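Local coordinates for capsid protein (Macrobrachium rosenbergii nodavirus, PDB 5YKU), which forms the protrusion domain of the nodavirus capsid protein, which probably pairs with a second copy to build the dimeric spikes on the virus surface, at residues I44-R50 with K111-I117; A68-I72 with D83-F88; C59-E65 with A96-T102; E54-K58 with V101-A107; P3-S7 with I121-N125. One frame throughout, in Å; residues are numbered along the deposited sequence.

Contact 1: residues I44-R50 with K111-I117; sequences IVPYMDR and KPYQYRI
Two neighbouring strands of the antiparallel sheet, 41-47 and 114-121, distant in sequence, pair here between strands 81-89 and 10-18; the axes of 44-47 and 114-117 approach to 4.5 Å with N-to-C directions at 142°. Ile44 faces Ile117 as a non-hydrogen-bonded pair (CA-CA 4.4 Å), Ile44 CG1 4.0 Å from Ile117 CG1 and Ile44 CD1 3.7 Å from Tyr115 CD1. Val45 and Arg116 form the hydrogen-bonded pair, Val45 N to Arg116 O and Arg116 N to Val45 O both 2.9 Å. Pro46, lacking an amide hydrogen, fits a non-hydrogen-bonded site opposite Tyr115. Tyr47 N donates to Gln114 O (3.1 Å); its ring, chi1 p, lies between Gln114 CB (CH-pi, 3.7 Å from the Tyr47 centroid) and the guanidinium of Arg116 (cation-pi, CZ 5.0 Å from that centroid), whose NH1 also bonds to Ala13 O. Beyond the strands, Asp49 N to Gln114 OE1 (2.9 Å) and Gln114 NE2 to Asp49 O (3.0 Å) mimic a backbone pair. Arg50, extended, lays its guanidinium flat on Tyr113 (centres 3.8 Å) while NH2 donates to Lys111 O (2.9 Å); Gln57 and Asp76 take further bonds. Side chains thus continue the pairing where the backbones separate.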
# COMPACT_ATOMS: atom_id res chain seq x y z
N ILE A 44 -0.22 4.77 4.47
CA ILE A 44 0.56 3.92 3.52
C ILE A 44 0.80 4.74 2.26
O ILE A 44 -0.14 5.40 1.73
CB ILE A 44 -0.20 2.59 3.28
CG1 ILE A 44 0.59 1.66 2.37
CG2 ILE A 44 -1.63 2.79 2.76
CD1 ILE A 44 0.02 0.29 2.32
N VAL A 45 2.02 4.67 1.83
CA VAL A 45 2.46 5.37 0.61
C VAL A 45 3.15 4.42 -0.33
O VAL A 45 3.70 3.40 0.11
CB VAL A 45 3.46 6.53 0.91
CG1 VAL A 45 2.77 7.54 1.76
CG2 VAL A 45 4.74 6.04 1.57
N PRO A 46 3.10 4.64 -1.61
CA PRO A 46 3.88 3.88 -2.57
C PRO A 46 5.31 4.23 -2.51
O PRO A 46 5.65 5.37 -2.19
CB PRO A 46 3.25 4.23 -3.90
CG PRO A 46 2.78 5.68 -3.70
CD PRO A 46 2.37 5.74 -2.26
N TYR A 47 6.16 3.31 -2.84
CA TYR A 47 7.58 3.61 -3.18
C TYR A 47 7.94 2.77 -4.36
O TYR A 47 7.17 1.88 -4.76
CB TYR A 47 8.55 3.44 -1.99
CG TYR A 47 8.96 2.03 -1.66
CD1 TYR A 47 10.14 1.51 -2.21
CD2 TYR A 47 8.27 1.20 -0.80
CE1 TYR A 47 10.58 0.23 -1.92
CE2 TYR A 47 8.66 -0.06 -0.51
CZ TYR A 47 9.81 -0.53 -1.11
OH TYR A 47 10.21 -1.85 -0.80
N MSE A 48 9.07 2.99 -4.96
CA MSE A 48 9.53 2.22 -6.10
C MSE A 48 11.01 1.99 -6.00
O MSE A 48 11.84 2.90 -5.88
CB MSE A 48 9.12 2.88 -7.40
CG MSE A 48 9.19 1.98 -8.59
SE MSE A 48 8.16 2.70 -10.13
CE MSE A 48 6.36 2.46 -9.43
N ASP A 49 11.37 0.72 -6.22
CA ASP A 49 12.75 0.30 -6.43
C ASP A 49 12.60 -0.90 -7.34
O ASP A 49 12.51 -2.05 -6.85
CB ASP A 49 13.46 -0.02 -5.10
CG ASP A 49 14.81 -0.53 -5.36
OD1 ASP A 49 15.37 -0.46 -6.43
OD2 ASP A 49 15.49 -0.99 -4.34
N ARG A 50 12.46 -0.66 -8.63
CA ARG A 50 11.83 -1.67 -9.51
C ARG A 50 12.13 -1.37 -10.93
O ARG A 50 11.86 -0.24 -11.43
CB ARG A 50 10.34 -1.61 -9.27
CG ARG A 50 9.52 -2.64 -10.02
CD ARG A 50 8.04 -2.40 -9.80
NE ARG A 50 7.15 -3.31 -10.50
CZ ARG A 50 6.70 -3.17 -11.75
NH1 ARG A 50 7.17 -2.24 -12.56
NH2 ARG A 50 5.79 -4.03 -12.18
N LYS A 111 6.87 -7.96 -11.75
CA LYS A 111 7.49 -7.60 -10.47
C LYS A 111 6.49 -6.91 -9.56
O LYS A 111 5.69 -6.07 -10.06
CB LYS A 111 8.68 -6.72 -10.66
CG LYS A 111 9.75 -7.40 -11.54
CD LYS A 111 10.97 -6.60 -11.65
CE LYS A 111 12.04 -7.28 -12.52
NZ LYS A 111 11.67 -7.26 -13.96
N PRO A 112 6.47 -7.13 -8.30
CA PRO A 112 5.51 -6.48 -7.41
C PRO A 112 5.71 -4.98 -7.36
O PRO A 112 6.83 -4.47 -7.47
CB PRO A 112 5.76 -7.08 -6.05
CG PRO A 112 6.46 -8.42 -6.34
CD PRO A 112 7.22 -8.23 -7.58
N TYR A 113 4.60 -4.27 -7.21
CA TYR A 113 4.67 -2.89 -6.74
C TYR A 113 4.79 -2.93 -5.24
O TYR A 113 4.50 -3.95 -4.56
CB TYR A 113 3.46 -2.13 -7.24
CG TYR A 113 3.57 -1.81 -8.74
CD1 TYR A 113 4.64 -1.02 -9.17
CD2 TYR A 113 2.65 -2.22 -9.65
CE1 TYR A 113 4.79 -0.66 -10.54
CE2 TYR A 113 2.78 -1.89 -11.02
CZ TYR A 113 3.86 -1.13 -11.43
OH TYR A 113 4.03 -0.77 -12.73
N GLN A 114 5.26 -1.81 -4.66
CA GLN A 114 5.87 -1.76 -3.31
C GLN A 114 5.27 -0.66 -2.50
O GLN A 114 4.95 0.42 -2.99
CB GLN A 114 7.37 -1.51 -3.49
CG GLN A 114 8.08 -2.65 -4.28
CD GLN A 114 9.29 -2.15 -4.98
OE1 GLN A 114 9.26 -1.20 -5.79
NE2 GLN A 114 10.43 -2.77 -4.77
N TYR A 115 5.12 -0.89 -1.22
CA TYR A 115 4.50 0.03 -0.31
C TYR A 115 5.29 0.19 0.97
O TYR A 115 6.09 -0.66 1.37
CB TYR A 115 3.04 -0.38 0.00
CG TYR A 115 2.94 -1.61 0.85
CD1 TYR A 115 3.17 -1.60 2.22
CD2 TYR A 115 2.53 -2.82 0.27
CE1 TYR A 115 2.98 -2.80 2.96
CE2 TYR A 115 2.45 -3.98 0.96
CZ TYR A 115 2.65 -3.94 2.32
OH TYR A 115 2.54 -5.15 3.04
N ARG A 116 5.10 1.37 1.61
CA ARG A 116 5.73 1.76 2.90
C ARG A 116 4.63 2.19 3.84
O ARG A 116 3.81 3.04 3.46
CB ARG A 116 6.75 2.84 2.65
CG ARG A 116 7.43 3.29 3.94
CD ARG A 116 8.42 4.44 3.66
NE ARG A 116 9.40 4.12 2.65
CZ ARG A 116 10.41 3.30 2.78
NH1 ARG A 116 10.74 2.77 3.92
NH2 ARG A 116 11.19 3.13 1.70
N ILE A 117 4.65 1.68 5.02
CA ILE A 117 3.67 2.08 6.06
C ILE A 117 4.32 2.95 7.05
O ILE A 117 5.47 2.69 7.52
CB ILE A 117 3.03 0.85 6.71
CG1 ILE A 117 2.14 0.15 5.68
CG2 ILE A 117 2.23 1.26 7.96
CD1 ILE A 117 1.50 -1.14 6.09
O HOH W 1 6.78 -0.17 -6.59

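Contact 2: residues A68-I72 with D83-F88; sequences AVGSI and DGYISF
Strands 69-72 and 83-88 are antiparallel, their axes 4.3 Å apart at closest approach and their N-to-C directions at 145°. Val69 pairs with Ser87 through two backbone bonds, Val69 N to Ser87 O at 3.0 Å and Ser87 N to Val69 O at 2.9 Å. Further along, Ile72 stands opposite Gly84 as a non-hydrogen-bonded pair (CA-CA 4.4 Å), with Ile72 CA 3.4 Å from Asp83 O and Gly84 CA 3.3 Å from Ser71 O. These are the two arms of the 69-75/81-89 beta hairpin in the middle of the antiparallel sheet. Gly70 (phi 128°, psi 178°) and Gly84 (84°, -177°) have backbones suited to glycine: a CB on either would collide with a carbonyl oxygen of the facing strand. Ile72 CD1 lies 4.1 Å from Ile86 CD1, both residues at chi1 m, and Ala68 CB touches Phe88 CB at 3.8 Å. Phe88, chi1 p, swings its ring away from this pair to meet Phe42 and Phe98. With Val69 on the other face, Ser87 (chi1 p) adds a weak bond from OG to Val69 O, 3.3 Å.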
# COMPACT_ATOMS: atom_id res chain seq x y z
N ALA A 68 -11.38 4.60 5.80
CA ALA A 68 -10.09 4.79 5.09
C ALA A 68 -10.34 5.70 3.95
O ALA A 68 -11.41 5.65 3.28
CB ALA A 68 -9.56 3.45 4.58
N VAL A 69 -9.39 6.53 3.64
CA VAL A 69 -9.49 7.51 2.52
C VAL A 69 -8.20 7.56 1.74
O VAL A 69 -7.11 7.54 2.31
CB VAL A 69 -9.75 8.90 3.04
CG1 VAL A 69 -9.84 9.96 1.91
CG2 VAL A 69 -11.12 8.95 3.83
N GLY A 70 -8.34 7.56 0.45
CA GLY A 70 -7.26 7.78 -0.47
C GLY A 70 -7.16 6.74 -1.51
O GLY A 70 -7.89 5.74 -1.57
N SER A 71 -6.20 6.92 -2.42
CA SER A 71 -5.88 5.99 -3.47
C SER A 71 -4.44 6.07 -3.78
O SER A 71 -3.83 7.12 -3.59
CB SER A 71 -6.73 6.33 -4.70
OG SER A 71 -6.61 5.55 -5.85
N ILE A 72 -3.88 4.95 -4.18
CA ILE A 72 -2.50 4.82 -4.60
C ILE A 72 -2.41 4.39 -6.07
O ILE A 72 -3.17 3.50 -6.49
CB ILE A 72 -1.69 3.87 -3.70
CG1 ILE A 72 -1.55 4.44 -2.33
CG2 ILE A 72 -0.34 3.55 -4.29
CD1 ILE A 72 -0.95 3.58 -1.28
N ASP A 83 2.35 7.29 -6.72
CA ASP A 83 1.62 8.49 -6.24
C ASP A 83 0.45 8.08 -5.37
O ASP A 83 -0.00 6.96 -5.33
CB ASP A 83 1.19 9.36 -7.45
CG ASP A 83 0.80 10.86 -7.11
OD1 ASP A 83 0.97 11.28 -6.01
OD2 ASP A 83 0.38 11.45 -8.17
N GLY A 84 -0.02 9.08 -4.67
CA GLY A 84 -1.15 8.95 -3.77
C GLY A 84 -0.74 8.44 -2.40
O GLY A 84 0.47 8.23 -2.07
N TYR A 85 -1.75 8.22 -1.53
CA TYR A 85 -1.51 7.63 -0.23
C TYR A 85 -2.89 7.25 0.28
O TYR A 85 -3.90 7.70 -0.23
CB TYR A 85 -0.84 8.58 0.75
CG TYR A 85 -1.70 9.76 1.12
CD1 TYR A 85 -1.63 10.97 0.40
CD2 TYR A 85 -2.52 9.74 2.18
CE1 TYR A 85 -2.41 12.05 0.70
CE2 TYR A 85 -3.35 10.84 2.51
CZ TYR A 85 -3.29 11.94 1.73
OH TYR A 85 -4.07 13.01 2.11
N ILE A 86 -2.89 6.37 1.28
CA ILE A 86 -4.17 6.03 1.98
C ILE A 86 -3.99 6.27 3.47
O ILE A 86 -2.97 5.80 4.03
CB ILE A 86 -4.58 4.61 1.68
CG1 ILE A 86 -4.85 4.42 0.16
CG2 ILE A 86 -5.79 4.19 2.49
CD1 ILE A 86 -4.89 3.00 -0.32
N SER A 87 -4.93 6.90 4.13
CA SER A 87 -5.04 6.94 5.56
C SER A 87 -6.00 5.90 5.98
O SER A 87 -7.09 5.80 5.42
CB SER A 87 -5.51 8.30 5.96
OG SER A 87 -6.78 8.52 5.48
N PHE A 88 -5.61 5.09 6.95
CA PHE A 88 -6.46 4.02 7.42
C PHE A 88 -6.14 3.65 8.84
O PHE A 88 -5.06 3.91 9.35
CB PHE A 88 -6.35 2.77 6.51
CG PHE A 88 -5.05 2.04 6.65
CD1 PHE A 88 -3.92 2.46 5.99
CD2 PHE A 88 -4.98 0.95 7.46
CE1 PHE A 88 -2.69 1.78 6.18
CE2 PHE A 88 -3.75 0.30 7.65
CZ PHE A 88 -2.61 0.72 7.01

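Contact 3: residues C59-E65 with A96-T102; sequences CTITCNE and ATFTLVT
An antiparallel pairing inside the beta-sheet of the protrusion domain joins 59-63 to 96-102, axes 4.6 Å apart and N-to-C directions at 152°. Hydrogen-bonded pairs are Thr60-Val101, with N to O at 2.9 Å both ways, and Thr62-Thr99, with Thr62 N to Thr99 O 3.0 Å and Thr99 N to Thr62 O 2.8 Å. Cys59-Thr102, Ile61-Leu100 and Cys63-Phe98 alternate with them, their side chains on the inner face: Ile61 CD1 lies 3.7 Å from Leu100 CD2, and Cys63 SG (chi1 t) sits over the Phe98 ring face, 4.2 Å from its centroid, a sulfur-aromatic contact. Waters bridge Thr60 OG1 to Val101 O and Thr62 OG1 to Thr99 O. Asn64 N donates to Thr97 O (2.8 Å), Thr99 OG1 to Asn64 OD1 (2.7 Å) and Thr97 N to Glu65 OE2 (2.9 Å), so a backbone bond and side chains extend the pairing into the loop. Strand 69-75 lies beside 57-63 and strand 26-33 beside 96-104; Trp19 and Phe88 meet Phe98 edge-to-face.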
# COMPACT_ATOMS: atom_id res chain seq x y z
N CYS A 59 -1.46 -0.10 -11.77
CA CYS A 59 -2.14 -0.62 -10.59
C CYS A 59 -2.69 0.53 -9.78
O CYS A 59 -1.98 1.53 -9.59
CB CYS A 59 -1.08 -1.41 -9.75
SG CYS A 59 -1.76 -2.00 -8.16
N THR A 60 -3.91 0.38 -9.36
CA THR A 60 -4.59 1.36 -8.51
C THR A 60 -5.10 0.71 -7.27
O THR A 60 -5.71 -0.42 -7.38
CB THR A 60 -5.76 2.03 -9.26
OG1 THR A 60 -5.33 2.47 -10.54
CG2 THR A 60 -6.30 3.17 -8.52
N ILE A 61 -4.90 1.28 -6.12
CA ILE A 61 -5.22 0.65 -4.83
C ILE A 61 -6.05 1.55 -4.00
O ILE A 61 -5.76 2.75 -3.88
CB ILE A 61 -3.95 0.25 -4.07
CG1 ILE A 61 -3.11 -0.57 -5.10
CG2 ILE A 61 -4.30 -0.44 -2.75
CD1 ILE A 61 -1.99 -1.20 -4.48
N THR A 62 -7.09 0.98 -3.37
CA THR A 62 -7.87 1.66 -2.36
C THR A 62 -7.99 0.73 -1.14
O THR A 62 -7.70 -0.49 -1.26
CB THR A 62 -9.26 2.06 -2.91
OG1 THR A 62 -9.94 0.86 -3.33
CG2 THR A 62 -9.18 3.05 -3.99
N CYS A 63 -8.43 1.25 -0.02
CA CYS A 63 -8.57 0.46 1.22
C CYS A 63 -10.04 0.27 1.58
O CYS A 63 -10.82 1.22 1.45
CB CYS A 63 -7.86 1.18 2.34
SG CYS A 63 -7.87 0.34 3.92
N ASN A 64 -10.38 -0.94 1.95
CA ASN A 64 -11.78 -1.31 2.25
C ASN A 64 -12.12 -1.04 3.66
O ASN A 64 -13.30 -1.16 3.98
CB ASN A 64 -11.95 -2.82 2.02
CG ASN A 64 -11.79 -3.27 0.64
OD1 ASN A 64 -11.35 -2.65 -0.24
ND2 ASN A 64 -12.15 -4.53 0.47
N GLU A 65 -11.23 -0.67 4.54
CA GLU A 65 -11.52 -0.43 5.96
C GLU A 65 -12.51 0.74 6.13
O GLU A 65 -12.40 1.73 5.42
CB GLU A 65 -10.28 -0.22 6.83
CG GLU A 65 -9.39 -1.40 6.87
CD GLU A 65 -10.06 -2.73 7.19
OE1 GLU A 65 -10.76 -2.74 8.25
OE2 GLU A 65 -9.86 -3.76 6.45
N ALA A 96 -5.61 -4.80 7.57
CA ALA A 96 -6.39 -3.92 6.71
C ALA A 96 -6.47 -4.54 5.35
O ALA A 96 -5.46 -5.03 4.84
CB ALA A 96 -5.77 -2.52 6.69
N THR A 97 -7.63 -4.50 4.74
CA THR A 97 -7.85 -5.06 3.45
C THR A 97 -7.85 -3.98 2.41
O THR A 97 -8.47 -2.93 2.56
CB THR A 97 -9.19 -5.78 3.38
OG1 THR A 97 -9.19 -6.86 4.34
CG2 THR A 97 -9.47 -6.38 2.01
N PHE A 98 -7.16 -4.19 1.33
CA PHE A 98 -7.04 -3.32 0.14
C PHE A 98 -7.55 -3.97 -1.09
O PHE A 98 -7.43 -5.19 -1.24
CB PHE A 98 -5.55 -2.93 -0.08
CG PHE A 98 -5.01 -2.14 1.09
CD1 PHE A 98 -4.54 -2.81 2.24
CD2 PHE A 98 -4.93 -0.79 1.06
CE1 PHE A 98 -4.10 -2.09 3.34
CE2 PHE A 98 -4.48 -0.08 2.17
CZ PHE A 98 -4.07 -0.73 3.31
N THR A 99 -8.12 -3.16 -1.94
CA THR A 99 -8.58 -3.59 -3.27
C THR A 99 -7.65 -3.09 -4.32
O THR A 99 -7.35 -1.86 -4.37
CB THR A 99 -9.99 -3.12 -3.57
OG1 THR A 99 -10.87 -3.79 -2.63
CG2 THR A 99 -10.45 -3.54 -4.96
N LEU A 100 -7.09 -3.92 -5.11
CA LEU A 100 -6.19 -3.69 -6.18
C LEU A 100 -6.86 -3.86 -7.51
O LEU A 100 -7.54 -4.86 -7.75
CB LEU A 100 -4.96 -4.57 -6.14
CG LEU A 100 -4.08 -4.47 -4.86
CD1 LEU A 100 -4.61 -5.44 -3.79
CD2 LEU A 100 -2.64 -4.74 -5.16
N VAL A 101 -6.77 -2.90 -8.40
CA VAL A 101 -7.26 -2.96 -9.76
C VAL A 101 -6.07 -2.83 -10.69
O VAL A 101 -5.35 -1.79 -10.61
CB VAL A 101 -8.31 -1.91 -10.03
CG1 VAL A 101 -8.77 -1.98 -11.51
CG2 VAL A 101 -9.50 -1.95 -9.07
N THR A 102 -5.79 -3.86 -11.43
CA THR A 102 -4.61 -3.91 -12.29
C THR A 102 -5.00 -3.98 -13.72
O THR A 102 -5.92 -4.66 -14.10
CB THR A 102 -3.62 -4.97 -11.91
OG1 THR A 102 -4.30 -6.24 -11.90
CG2 THR A 102 -3.05 -4.75 -10.50
O HOH W 2 -5.40 0.40 -12.29
O HOH W 3 -9.21 -0.13 -5.75
O HOH W 4 -9.33 -6.59 7.03

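Contact 4: residues E54-K58 with V101-A107; sequences EVLQK and VTDYQGA
Backbone bonds set the antiparallel register. Lys58 and Asp103 form the hydrogen-bonded pair, Lys58 N to Asp103 O 3.0 Å and Asp103 N to Lys58 O 2.9 Å; Gln57 and Tyr104 are a non-hydrogen-bonded pair with CA atoms 4.1 Å apart. Leu56, at positive phi (59°), has its O accept from Gln105 N at 3.2 Å, and Val55 O takes weak bonds from Gln105 N (3.2 Å) and Gly106 N (3.4 Å). Among side-chain bonds, Gln57 (chi1 m, chi2 t) sends NE2 to Gly106 O, 2.9 Å, while its OE1 accepts from Arg50. One water spans Lys58 NZ (3.0 Å) and Asp103 OD2 (2.9 Å), and OD1 of Asp103 forms a salt bridge with Lys26. Aromatic contact comes from Tyr104, chi1 m: Gln57 CB lies 3.5 Å from the ring centroid almost along the normal, a CH-pi contact. Leu56 CD1 touches Gln105 NE2 at 3.7 Å. This is the end of an antiparallel strand pair, 57-63 with 96-104, continued into loops by looser backbone bonds and a glutamine side chain.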
# COMPACT_ATOMS: atom_id res chain seq x y z
N GLU A 54 8.37 -1.92 -19.02
CA GLU A 54 8.17 -1.31 -20.32
C GLU A 54 6.87 -1.77 -20.99
O GLU A 54 6.71 -1.51 -22.21
CB GLU A 54 9.38 -1.43 -21.25
CG GLU A 54 10.67 -0.86 -20.58
CD GLU A 54 10.69 0.61 -20.05
OE1 GLU A 54 9.81 1.51 -20.25
OE2 GLU A 54 11.67 0.95 -19.23
N VAL A 55 5.98 -2.43 -20.30
CA VAL A 55 4.74 -2.97 -20.84
C VAL A 55 3.56 -2.50 -20.04
O VAL A 55 2.53 -3.18 -19.90
CB VAL A 55 4.79 -4.47 -21.14
CG1 VAL A 55 5.80 -4.77 -22.25
CG2 VAL A 55 5.08 -5.28 -19.93
N LEU A 56 3.66 -1.25 -19.55
CA LEU A 56 2.50 -0.51 -19.16
C LEU A 56 1.69 -1.18 -18.07
O LEU A 56 0.54 -1.60 -18.21
CB LEU A 56 1.56 -0.13 -20.31
CG LEU A 56 2.14 0.82 -21.36
CD1 LEU A 56 3.11 0.18 -22.33
CD2 LEU A 56 0.94 1.44 -22.20
N GLN A 57 2.31 -1.42 -16.91
CA GLN A 57 1.72 -2.14 -15.80
C GLN A 57 1.09 -1.14 -14.86
O GLN A 57 1.77 -0.47 -14.04
CB GLN A 57 2.78 -3.08 -15.17
CG GLN A 57 3.22 -4.13 -16.15
CD GLN A 57 4.20 -5.14 -15.67
OE1 GLN A 57 4.97 -4.87 -14.70
NE2 GLN A 57 4.24 -6.25 -16.29
N LYS A 58 -0.21 -0.94 -14.94
CA LYS A 58 -0.96 0.00 -14.14
C LYS A 58 -1.61 -0.68 -12.95
O LYS A 58 -2.26 -1.74 -13.11
CB LYS A 58 -2.10 0.62 -14.98
CG LYS A 58 -2.83 1.75 -14.26
CD LYS A 58 -4.02 2.31 -15.11
CE LYS A 58 -4.71 3.40 -14.41
NZ LYS A 58 -5.81 3.83 -15.37
N VAL A 101 -6.77 -2.90 -8.40
CA VAL A 101 -7.26 -2.96 -9.76
C VAL A 101 -6.07 -2.83 -10.69
O VAL A 101 -5.35 -1.79 -10.61
CB VAL A 101 -8.31 -1.91 -10.03
CG1 VAL A 101 -8.77 -1.98 -11.51
CG2 VAL A 101 -9.50 -1.95 -9.07
N THR A 102 -5.79 -3.86 -11.43
CA THR A 102 -4.61 -3.91 -12.29
C THR A 102 -5.00 -3.98 -13.72
O THR A 102 -5.92 -4.66 -14.10
CB THR A 102 -3.62 -4.97 -11.91
OG1 THR A 102 -4.30 -6.24 -11.90
CG2 THR A 102 -3.05 -4.75 -10.50
N ASP A 103 -4.27 -3.29 -14.57
CA ASP A 103 -4.43 -3.25 -16.01
C ASP A 103 -3.00 -3.21 -16.59
O ASP A 103 -2.33 -2.17 -16.59
CB ASP A 103 -5.26 -2.01 -16.43
CG ASP A 103 -5.38 -1.90 -17.90
OD1 ASP A 103 -4.77 -2.61 -18.68
OD2 ASP A 103 -6.03 -0.87 -18.26
N TYR A 104 -2.48 -4.35 -16.96
CA TYR A 104 -1.13 -4.55 -17.42
C TYR A 104 -1.18 -4.87 -18.90
O TYR A 104 -1.89 -5.82 -19.27
CB TYR A 104 -0.43 -5.66 -16.64
CG TYR A 104 -0.01 -5.44 -15.20
CD1 TYR A 104 -0.58 -4.43 -14.41
CD2 TYR A 104 0.95 -6.26 -14.60
CE1 TYR A 104 -0.22 -4.26 -13.07
CE2 TYR A 104 1.32 -6.09 -13.31
CZ TYR A 104 0.70 -5.12 -12.52
OH TYR A 104 1.04 -4.91 -11.18
N GLN A 105 -0.45 -4.21 -19.75
CA GLN A 105 -0.45 -4.57 -21.20
C GLN A 105 0.17 -5.90 -21.40
O GLN A 105 -0.31 -6.72 -22.18
CB GLN A 105 0.24 -3.53 -21.99
CG GLN A 105 0.29 -3.86 -23.50
CD GLN A 105 1.10 -2.86 -24.23
OE1 GLN A 105 2.27 -3.21 -24.62
NE2 GLN A 105 0.65 -1.76 -24.35
N GLY A 106 1.25 -6.20 -20.68
CA GLY A 106 1.92 -7.48 -20.59
C GLY A 106 2.18 -7.91 -19.19
O GLY A 106 2.26 -7.01 -18.31
N ALA A 107 2.18 -9.22 -18.82
CA ALA A 107 2.26 -9.64 -17.36
C ALA A 107 2.99 -11.03 -17.26
O ALA A 107 2.45 -11.93 -16.45
CB ALA A 107 1.01 -9.66 -16.63
O HOH W 5 -6.95 1.42 -16.72

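Contact 5: residues P3-S7 with I121-N125; sequences PVEVS and IVGNN
Val4 turns its side chain toward 121-125, with CG1 3.7 Å from Ile121 O and CG2 4.2 Å from Ile121 CG2. Its backbone, extended at phi -93° and psi 129°, pairs with Gly123 in a single antiparallel bridge of the hydrogen-bonded kind, CA atoms 4.6 Å apart: Val4 N donates to Gly123 O at 3.0 Å, and Gly123 N to Val4 O at 2.8 Å. Pro3 comes just before, its CA 3.3 Å from the same Gly123 O and its CB 3.7 Å from Asn124 OD1. After Val4 the chain bends through Glu5 into a 3-10 segment starting at Val6, and there Val6 CG2 packs on Val122 CG2 at 4.0 Å. The facing segment folds back as a type II' turn from Val122 to Asn125, closed by Asn125 N to Val122 O at 2.9 Å. Gly123 takes the second position of that turn at phi 57° and psi -131°, where positive phi favours glycine. Within the turn, Asn124 O accepts from Lys37, and Asn125 OD1 from the backbone of Lys41. The two terminal segments are thereby joined on the domain surface through an isolated beta bridge, Val4-Gly123, beyond strands 10-18 and 114-121.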
# COMPACT_ATOMS: atom_id res chain seq x y z
N PRO A 3 2.22 3.77 27.35
CA PRO A 3 1.88 4.84 26.33
C PRO A 3 2.93 5.88 26.26
O PRO A 3 3.52 6.29 27.23
CB PRO A 3 0.66 5.59 26.89
CG PRO A 3 0.55 5.10 28.32
CD PRO A 3 1.20 3.73 28.40
N VAL A 4 3.13 6.34 25.05
CA VAL A 4 4.18 7.29 24.76
C VAL A 4 3.66 8.72 24.85
O VAL A 4 2.67 9.08 24.28
CB VAL A 4 4.69 6.97 23.35
CG1 VAL A 4 5.63 7.98 22.82
CG2 VAL A 4 5.32 5.60 23.36
N GLU A 5 4.36 9.57 25.62
CA GLU A 5 4.01 10.93 25.79
C GLU A 5 4.19 11.68 24.52
O GLU A 5 5.09 11.37 23.73
CB GLU A 5 5.01 11.55 26.85
CG GLU A 5 4.65 11.13 28.29
CD GLU A 5 3.39 11.85 28.86
OE1 GLU A 5 2.97 12.91 28.30
OE2 GLU A 5 2.84 11.41 29.89
N VAL A 6 3.37 12.72 24.32
CA VAL A 6 3.42 13.41 23.06
C VAL A 6 4.71 14.07 22.77
O VAL A 6 5.10 14.20 21.57
CB VAL A 6 2.31 14.45 22.80
CG1 VAL A 6 2.52 15.06 21.44
CG2 VAL A 6 0.94 13.86 22.78
N SER A 7 5.44 14.59 23.78
CA SER A 7 6.71 15.20 23.52
C SER A 7 7.74 14.15 22.96
O SER A 7 8.79 14.55 22.48
CB SER A 7 7.19 15.81 24.86
OG SER A 7 7.43 14.67 25.72
N ILE A 121 4.31 6.86 16.46
CA ILE A 121 4.45 6.17 17.75
C ILE A 121 4.20 7.21 18.87
O ILE A 121 5.10 8.01 19.13
CB ILE A 121 5.77 5.46 17.84
CG1 ILE A 121 5.82 4.39 16.72
CG2 ILE A 121 5.83 4.75 19.23
CD1 ILE A 121 7.11 3.63 16.65
N VAL A 122 3.00 7.24 19.34
CA VAL A 122 2.56 8.27 20.31
C VAL A 122 1.32 7.77 20.94
O VAL A 122 0.56 6.99 20.33
CB VAL A 122 2.36 9.60 19.56
CG1 VAL A 122 1.17 9.53 18.59
CG2 VAL A 122 2.18 10.75 20.60
N GLY A 123 1.11 8.08 22.22
CA GLY A 123 -0.00 7.48 22.92
C GLY A 123 0.04 5.96 22.91
O GLY A 123 1.06 5.37 23.13
N ASN A 124 -1.07 5.37 22.58
CA ASN A 124 -1.14 3.96 22.31
C ASN A 124 -1.15 3.56 20.81
O ASN A 124 -1.36 2.41 20.46
CB ASN A 124 -2.38 3.39 22.98
CG ASN A 124 -2.25 3.47 24.49
OD1 ASN A 124 -1.26 3.04 25.07
ND2 ASN A 124 -3.23 4.04 25.06
N ASN A 125 -0.86 4.52 19.97
CA ASN A 125 -0.83 4.24 18.51
C ASN A 125 0.35 3.46 18.05
O ASN A 125 1.43 3.65 18.70
CB ASN A 125 -0.77 5.56 17.72
CG ASN A 125 -1.32 5.32 16.31
OD1 ASN A 125 -2.48 4.98 16.16
ND2 ASN A 125 -0.48 5.47 15.32

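Overall arrangement
Contacts 1 to 4 belong to one antiparallel sheet. Strand 41-47 of contact 1 neighbours 81-89 of contact 2, joined by Ile44 O and Ile86 N at 2.9 Å; strand 69-75 in turn neighbours 57-63, where Ile72 O meets Ile61 N at 2.8 Å between contacts 2 and 3. Contact 4 continues the strand pair of contact 3, sharing Val101 and Thr102. It also meets contact 1: Tyr113 OH lies 2.6 Å from Gln57 O, and Arg50 NH2 2.8 Å from Gln57 OE1. Contact 5 stands apart at the termini, its centre about 41 Å from that of contact 4, across the domain. Bound zinc ions lie about 8 Å from the side chains of Val69 and Thr97, and about 10 Å from that of Ala107.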